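Local coordinates for protein putative xanthine dehydrogenase YAGS fad-binding subunit (Escherichia coli, PDB 5G5G) that probably oxidises aldehydes as the molybdenum-bearing subunit of a three-chain periplasmic enzyme, holding the metal on a pterin cytosine dinucleotide cofactor, at residues Gly448-Leu453 with Thr460-Met465; Ala481-Val486 with Ala522-Arg527; Glu528-Ala533 with Gly564-Glu569. All blocks are in the same frame, centred on the assembly; numbering follows the deposited sequence.

Interaction 1: residues Gly448-Leu453 with Thr460-Met465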
# COMPACT_ATOMS: atom_id res chain seq x y z
N GLY C 448 12.41 -28.75 0.10
CA GLY C 448 12.03 -29.98 0.78
C GLY C 448 10.77 -29.90 1.61
O GLY C 448 10.25 -28.81 1.88
N ALA C 449 10.29 -31.07 1.99
CA ALA C 449 9.06 -31.20 2.74
C ALA C 449 8.99 -32.53 3.46
O ALA C 449 9.66 -33.49 3.09
CB ALA C 449 7.86 -31.05 1.80
N ARG C 450 8.22 -32.57 4.53
CA ARG C 450 7.92 -33.80 5.25
C ARG C 450 6.41 -34.00 5.10
O ARG C 450 5.64 -33.06 5.27
CB ARG C 450 8.32 -33.62 6.72
CG ARG C 450 8.11 -34.82 7.59
CD ARG C 450 8.95 -34.75 8.89
NE ARG C 450 8.84 -33.47 9.59
CZ ARG C 450 9.82 -32.61 9.91
NH1 ARG C 450 11.11 -32.79 9.59
NH2 ARG C 450 9.51 -31.53 10.57
N VAL C 451 6.00 -35.19 4.70
CA VAL C 451 4.58 -35.52 4.52
C VAL C 451 4.29 -36.80 5.31
O VAL C 451 5.03 -37.77 5.23
CB VAL C 451 4.21 -35.73 3.06
CG1 VAL C 451 2.69 -35.95 2.89
CG2 VAL C 451 4.63 -34.52 2.25
N HIS C 452 3.23 -36.76 6.10
CA HIS C 452 2.82 -37.91 6.94
C HIS C 452 1.45 -38.41 6.53
O HIS C 452 0.53 -37.59 6.28
CB HIS C 452 2.66 -37.53 8.37
CG HIS C 452 3.78 -36.73 8.94
ND1 HIS C 452 4.79 -37.32 9.66
CD2 HIS C 452 4.02 -35.41 8.96
CE1 HIS C 452 5.61 -36.39 10.11
NE2 HIS C 452 5.16 -35.22 9.71
N LEU C 453 1.30 -39.73 6.45
CA LEU C 453 -0.03 -40.34 6.37
C LEU C 453 -0.35 -40.76 7.79
O LEU C 453 0.33 -41.65 8.36
CB LEU C 453 -0.06 -41.56 5.44
CG LEU C 453 -1.39 -42.31 5.34
CD1 LEU C 453 -2.47 -41.41 4.74
CD2 LEU C 453 -1.27 -43.58 4.51
N THR C 460 -0.56 -34.96 6.63
CA THR C 460 0.03 -33.75 7.22
C THR C 460 1.26 -33.33 6.40
O THR C 460 2.14 -34.14 6.21
CB THR C 460 0.44 -33.98 8.68
OG1 THR C 460 -0.71 -34.47 9.42
CG2 THR C 460 0.96 -32.72 9.31
N VAL C 461 1.30 -32.11 5.93
CA VAL C 461 2.44 -31.58 5.19
C VAL C 461 3.14 -30.56 6.09
O VAL C 461 2.47 -29.70 6.63
CB VAL C 461 2.01 -30.87 3.91
CG1 VAL C 461 3.18 -30.18 3.24
CG2 VAL C 461 1.33 -31.87 2.96
N GLU C 462 4.46 -30.71 6.25
CA GLU C 462 5.28 -29.70 6.95
C GLU C 462 6.40 -29.22 6.04
O GLU C 462 7.17 -30.03 5.54
CB GLU C 462 5.90 -30.29 8.20
CG GLU C 462 4.87 -30.77 9.23
CD GLU C 462 5.39 -31.74 10.26
OE1 GLU C 462 6.29 -32.57 9.96
OE2 GLU C 462 4.84 -31.72 11.37
N THR C 463 6.52 -27.92 5.91
CA THR C 463 7.67 -27.32 5.22
C THR C 463 7.84 -25.87 5.70
O THR C 463 6.87 -25.23 6.08
CB THR C 463 7.49 -27.44 3.69
OG1 THR C 463 8.59 -26.82 3.03
CG2 THR C 463 6.14 -26.81 3.23
N ASP C 464 9.05 -25.34 5.65
CA ASP C 464 9.23 -23.95 6.10
C ASP C 464 8.82 -22.89 5.04
O ASP C 464 8.99 -21.67 5.24
CB ASP C 464 10.67 -23.70 6.58
CG ASP C 464 11.67 -23.41 5.45
OD1 ASP C 464 11.31 -23.52 4.23
OD2 ASP C 464 12.85 -23.11 5.77
N MET C 465 8.29 -23.35 3.92
CA MET C 465 7.70 -22.43 2.95
C MET C 465 6.70 -21.48 3.57
O MET C 465 6.02 -21.84 4.52
CB MET C 465 7.01 -23.24 1.85
CG MET C 465 6.42 -22.41 0.76
SD MET C 465 7.66 -21.41 -0.12
CE MET C 465 6.57 -20.51 -1.15
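R450 and H452 converge from one strand on a single oxygen of the other, OE1 of E462. NE of R450 reaches OE1 of E462 at 2.7 Å, a salt bridge that runs nearly along the C-O axis with the oxygen close to the guanidinium plane. The bend at chi3 (48°) turns NE aside toward the glutamate, and the guanidinium and carboxylate planes end up almost perpendicular (88°). NE2 of H452 donates to the same OE1 of E462 at 2.9 Å, but from above the carboxylate plane and on the face opposite the arginine; the oxygen lies in the ring plane. Two donors on one oxygen fix the carboxylate's rotation and probably favour its ionised form. The far sides of both donors are used as well: NH1 of R450 pairs with E569, and ND1 of H452 with T567.

Backbone bonds join the strands into an antiparallel beta hairpin within a mixed sheet, flanked by strands 566-574 and 491-494. R450-E462 and H452-T460 are hydrogen-bonded pairs, V451-V461 the non-hydrogen-bonded pair between them. N of R450 lies 2.9 Å from O of E462, and N of E462 returns the bond to O of R450. O of T460 takes the NH of H452 and also a CA-H contact from V451 CA at 3.3 Å. Further on, the hydroxyl of T463, OG1 anti to the backbone N (chi1 179°), donates to the carbonyl of G448.

Apolar contacts occupy the other face. V451 CG2 and V461 CG2 stand 4.3 Å apart, branched residues suited to a strand, and helices 511-534 and 472-484 pack against them. On the polar face, CD2 of the H452 ring lies 3.9 Å from CB of T460.

Interaction 2: residues Ala481-Val486 with Ala522-Arg527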
# COMPACT_ATOMS: atom_id res chain seq x y z
N ALA C 481 -2.89 -33.89 -1.76
CA ALA C 481 -4.14 -34.57 -2.00
C ALA C 481 -4.09 -35.34 -3.34
O ALA C 481 -4.56 -36.48 -3.44
CB ALA C 481 -5.28 -33.56 -2.00
N GLU C 482 -3.57 -34.68 -4.37
CA GLU C 482 -3.47 -35.28 -5.68
C GLU C 482 -2.61 -36.52 -5.64
O GLU C 482 -2.97 -37.56 -6.20
CB GLU C 482 -2.87 -34.30 -6.69
CG GLU C 482 -2.96 -34.80 -8.13
CD GLU C 482 -4.33 -34.54 -8.75
OE1 GLU C 482 -4.73 -33.33 -8.81
OE2 GLU C 482 -4.98 -35.51 -9.18
N MET C 483 -1.45 -36.40 -5.00
CA MET C 483 -0.47 -37.52 -4.97
C MET C 483 -0.95 -38.74 -4.18
O MET C 483 -0.60 -39.87 -4.52
CB MET C 483 0.83 -37.00 -4.41
CG MET C 483 1.55 -36.01 -5.30
SD MET C 483 2.09 -36.68 -6.86
CE MET C 483 3.45 -37.77 -6.43
N LEU C 484 -1.72 -38.50 -3.13
CA LEU C 484 -2.12 -39.55 -2.21
C LEU C 484 -3.53 -40.05 -2.44
O LEU C 484 -3.91 -41.04 -1.84
CB LEU C 484 -1.91 -39.10 -0.74
CG LEU C 484 -0.41 -38.99 -0.43
CD1 LEU C 484 -0.19 -38.12 0.77
CD2 LEU C 484 0.19 -40.35 -0.18
N GLY C 485 -4.29 -39.40 -3.33
CA GLY C 485 -5.66 -39.81 -3.66
C GLY C 485 -6.67 -39.53 -2.54
O GLY C 485 -7.64 -40.29 -2.36
N VAL C 486 -6.43 -38.48 -1.76
CA VAL C 486 -7.32 -38.11 -0.65
C VAL C 486 -8.01 -36.77 -0.95
O VAL C 486 -7.57 -36.03 -1.84
CB VAL C 486 -6.64 -38.05 0.72
CG1 VAL C 486 -6.09 -39.42 1.10
CG2 VAL C 486 -5.56 -36.98 0.78
N ALA C 522 8.46 -35.77 -1.70
CA ALA C 522 8.12 -36.43 -0.43
C ALA C 522 6.96 -37.43 -0.63
O ALA C 522 7.01 -38.56 -0.14
CB ALA C 522 7.83 -35.44 0.67
N CYS C 523 5.96 -37.03 -1.41
CA CYS C 523 4.83 -37.89 -1.66
C CYS C 523 5.21 -39.12 -2.48
O CYS C 523 4.60 -40.16 -2.28
CB CYS C 523 3.66 -37.14 -2.30
SG CYS C 523 2.86 -35.96 -1.22
N MET C 524 6.17 -39.02 -3.39
CA MET C 524 6.57 -40.18 -4.18
C MET C 524 7.22 -41.22 -3.25
O MET C 524 6.93 -42.43 -3.36
CB MET C 524 7.53 -39.84 -5.30
CG MET C 524 6.86 -39.17 -6.48
SD MET C 524 5.64 -40.26 -7.29
CE MET C 524 6.65 -41.53 -8.00
N LYS C 525 8.01 -40.74 -2.29
CA LYS C 525 8.56 -41.64 -1.28
C LYS C 525 7.45 -42.22 -0.37
O LYS C 525 7.43 -43.44 -0.06
CB LYS C 525 9.63 -40.93 -0.45
CG LYS C 525 10.28 -41.75 0.65
CD LYS C 525 11.10 -42.90 0.12
CE LYS C 525 11.71 -43.62 1.29
NZ LYS C 525 12.77 -44.56 0.82
N LEU C 526 6.50 -41.39 0.02
CA LEU C 526 5.41 -41.85 0.88
C LEU C 526 4.55 -42.89 0.17
O LEU C 526 4.14 -43.88 0.78
CB LEU C 526 4.57 -40.68 1.37
CG LEU C 526 3.42 -40.95 2.34
CD1 LEU C 526 3.90 -41.70 3.56
CD2 LEU C 526 2.78 -39.63 2.72
N ARG C 527 4.34 -42.71 -1.13
CA ARG C 527 3.64 -43.71 -1.93
C ARG C 527 4.38 -45.04 -1.91
O ARG C 527 3.75 -46.07 -1.78
CB ARG C 527 3.39 -43.25 -3.37
CG ARG C 527 2.28 -42.21 -3.50
CD ARG C 527 2.46 -41.39 -4.77
NE ARG C 527 2.30 -42.27 -5.95
CZ ARG C 527 1.29 -42.26 -6.82
NH1 ARG C 527 0.26 -41.42 -6.72
NH2 ARG C 527 1.33 -43.13 -7.84
O HOH W 1 -2.79 -40.24 -7.30
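M483 and C523 bring two helices together: the end of helix 472-484 packs on the middle of helix 511-534, in an alpha/beta layer where both helices lie against the same sheet. CB of M483 is 3.5 Å from CB of C523, a close approach that the short cysteine side chain allows.

The remaining apolar contacts spread to both sides of this point. The M483 chain, folded at chi2 (-64°) and again at chi3, crosses M524 at about a right angle and sets its CE 3.4 Å from SD of M524. L484, the last residue of its helix, lays its two methyls across L526, with CD1 of L484 3.9 Å from CD2 of L526, and brings CD1 near SG of C523 too.

The polar contact is made by R527. Its long chain crosses to the carbonyl of M483, a backbone acceptor near the helix end, and NH1 of R527 binds O of M483 at 2.8 Å, in the carbonyl plane on a lone pair. A water donating to O of E482 (2.9 Å) also accepts a weak bond from NH1 of R527.

Interaction 3: residues Glu528-Ala533 with Gly564-Glu569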
# COMPACT_ATOMS: atom_id res chain seq x y z
N GLU C 528 5.71 -45.01 -2.06
CA GLU C 528 6.53 -46.22 -1.94
C GLU C 528 6.36 -46.89 -0.59
O GLU C 528 6.22 -48.10 -0.51
CB GLU C 528 8.01 -45.93 -2.23
CG GLU C 528 8.28 -45.55 -3.67
CD GLU C 528 9.76 -45.47 -3.99
OE1 GLU C 528 10.41 -46.55 -4.17
OE2 GLU C 528 10.26 -44.33 -4.03
N MET C 529 6.37 -46.10 0.48
CA MET C 529 6.21 -46.63 1.84
C MET C 529 4.81 -47.24 2.06
O MET C 529 4.66 -48.31 2.70
CB MET C 529 6.49 -45.55 2.87
CG MET C 529 7.91 -45.01 2.85
SD MET C 529 8.08 -43.54 3.86
CE MET C 529 7.78 -44.21 5.49
N ILE C 530 3.79 -46.58 1.51
CA ILE C 530 2.45 -47.13 1.58
C ILE C 530 2.39 -48.46 0.82
O ILE C 530 1.96 -49.47 1.37
CB ILE C 530 1.38 -46.12 1.11
CG1 ILE C 530 1.34 -44.93 2.04
CG2 ILE C 530 -0.00 -46.79 1.05
CD1 ILE C 530 0.73 -43.69 1.40
N ALA C 531 2.84 -48.46 -0.43
CA ALA C 531 2.89 -49.65 -1.24
C ALA C 531 3.61 -50.82 -0.50
O ALA C 531 3.13 -51.97 -0.51
CB ALA C 531 3.55 -49.35 -2.59
N SER C 532 4.70 -50.50 0.18
CA SER C 532 5.51 -51.53 0.86
C SER C 532 4.74 -52.08 2.07
O SER C 532 4.73 -53.27 2.30
CB SER C 532 6.87 -50.95 1.26
OG SER C 532 7.65 -51.85 2.03
N ALA C 533 4.07 -51.20 2.80
CA ALA C 533 3.25 -51.58 3.93
C ALA C 533 2.14 -52.58 3.58
O ALA C 533 1.86 -53.47 4.36
CB ALA C 533 2.64 -50.34 4.58
N GLY C 564 1.10 -47.74 12.49
CA GLY C 564 1.57 -46.45 12.96
C GLY C 564 1.70 -45.52 11.76
O GLY C 564 1.63 -45.97 10.62
N ARG C 565 1.87 -44.24 12.02
CA ARG C 565 1.92 -43.25 10.91
C ARG C 565 3.14 -43.48 10.01
O ARG C 565 4.12 -44.13 10.42
CB ARG C 565 1.77 -41.82 11.42
CG ARG C 565 2.94 -41.10 12.05
CD ARG C 565 2.49 -39.65 12.24
NE ARG C 565 3.50 -38.79 12.81
CZ ARG C 565 3.47 -37.45 12.80
NH1 ARG C 565 2.46 -36.77 12.22
NH2 ARG C 565 4.46 -36.76 13.38
N LEU C 566 3.01 -43.10 8.73
CA LEU C 566 4.09 -43.24 7.77
C LEU C 566 4.58 -41.84 7.43
O LEU C 566 3.75 -40.94 7.13
CB LEU C 566 3.62 -43.99 6.53
CG LEU C 566 3.28 -45.47 6.72
CD1 LEU C 566 2.56 -46.03 5.49
CD2 LEU C 566 4.51 -46.31 7.07
N THR C 567 5.90 -41.63 7.50
CA THR C 567 6.48 -40.31 7.34
C THR C 567 7.58 -40.34 6.27
O THR C 567 8.46 -41.20 6.32
CB THR C 567 7.10 -39.81 8.67
OG1 THR C 567 6.06 -39.67 9.63
CG2 THR C 567 7.81 -38.47 8.48
N ALA C 568 7.51 -39.41 5.32
CA ALA C 568 8.50 -39.26 4.29
C ALA C 568 9.04 -37.85 4.38
O ALA C 568 8.27 -36.92 4.59
CB ALA C 568 7.90 -39.51 2.93
N GLU C 569 10.33 -37.69 4.20
CA GLU C 569 10.96 -36.37 4.16
C GLU C 569 11.95 -36.36 3.03
O GLU C 569 12.90 -37.16 3.01
CB GLU C 569 11.66 -36.07 5.47
CG GLU C 569 12.33 -34.71 5.46
CD GLU C 569 12.76 -34.28 6.83
OE1 GLU C 569 12.28 -34.83 7.85
OE2 GLU C 569 13.59 -33.39 6.89
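L566 and M529 face each other across this contact, and each has about the same area buried by it. M529 sits on helix 528-533 with its side chain reaching down to the strand. The chain is extended as far as SD and then bends at chi3 (66°), which lays the methyl over the strand backbone: CE of M529 is 3.2 Å from O of T567. SD of the same methionine rests 4.1 Å from CB of A568, where a small residue lets the thioether come down close, while CE of M529 also touches CD2 of L566 at 4.2 Å. An unbranched, flexible methionine suits this place because it can follow the uneven surface of a strand. With an alanine at M529 the thioether is gone, and L566 and A568 would probably face a gap beneath the helix that their own side chains could not fill.

L566 answers from the strand with its other methyl. CD1 of L566 packs on CG1 of I530 at 3.8 Å, the two side chains crossing at a slant, and comes within 4.4 Å of CB of A533, one turn on from M529.

The helix and strand segments run roughly antiparallel (148°), with their axes 9.2 Å apart at the closest, so one layer of apolar side chains bridges them. T567 turns to the opposite face of the sheet, toward the side of H452. Around this layer L526, one turn back on the same long helix, presses on L566 and A568; I530 continues to L453 on strand 447-453, and helix 557-560 closes over I530 and A533.

In the fold
The three contacts build one alpha/beta layer inside the molybdopterin-binding region. Interactions 1 and 2 have centres about 11 Å apart and meet where CG1 of V451 packs 3.7 Å from CD2 of L526. Interaction 3 uses the next part of helix 511-534, its centre about 10 Å from that of interaction 2, and CD2 of L484 touches CD1 of I530 between them. Strands 447-453 and 566-574 are sheet neighbours, tying interactions 1 and 3 through a probable hydrogen bond of 2.7 Å between ND1 of H452 and OG1 of T567. Toward the cofactor, interaction 1 leads on: M465 touches the pterin cytosine dinucleotide, and the side chain of T463 lies about 11 Å from it.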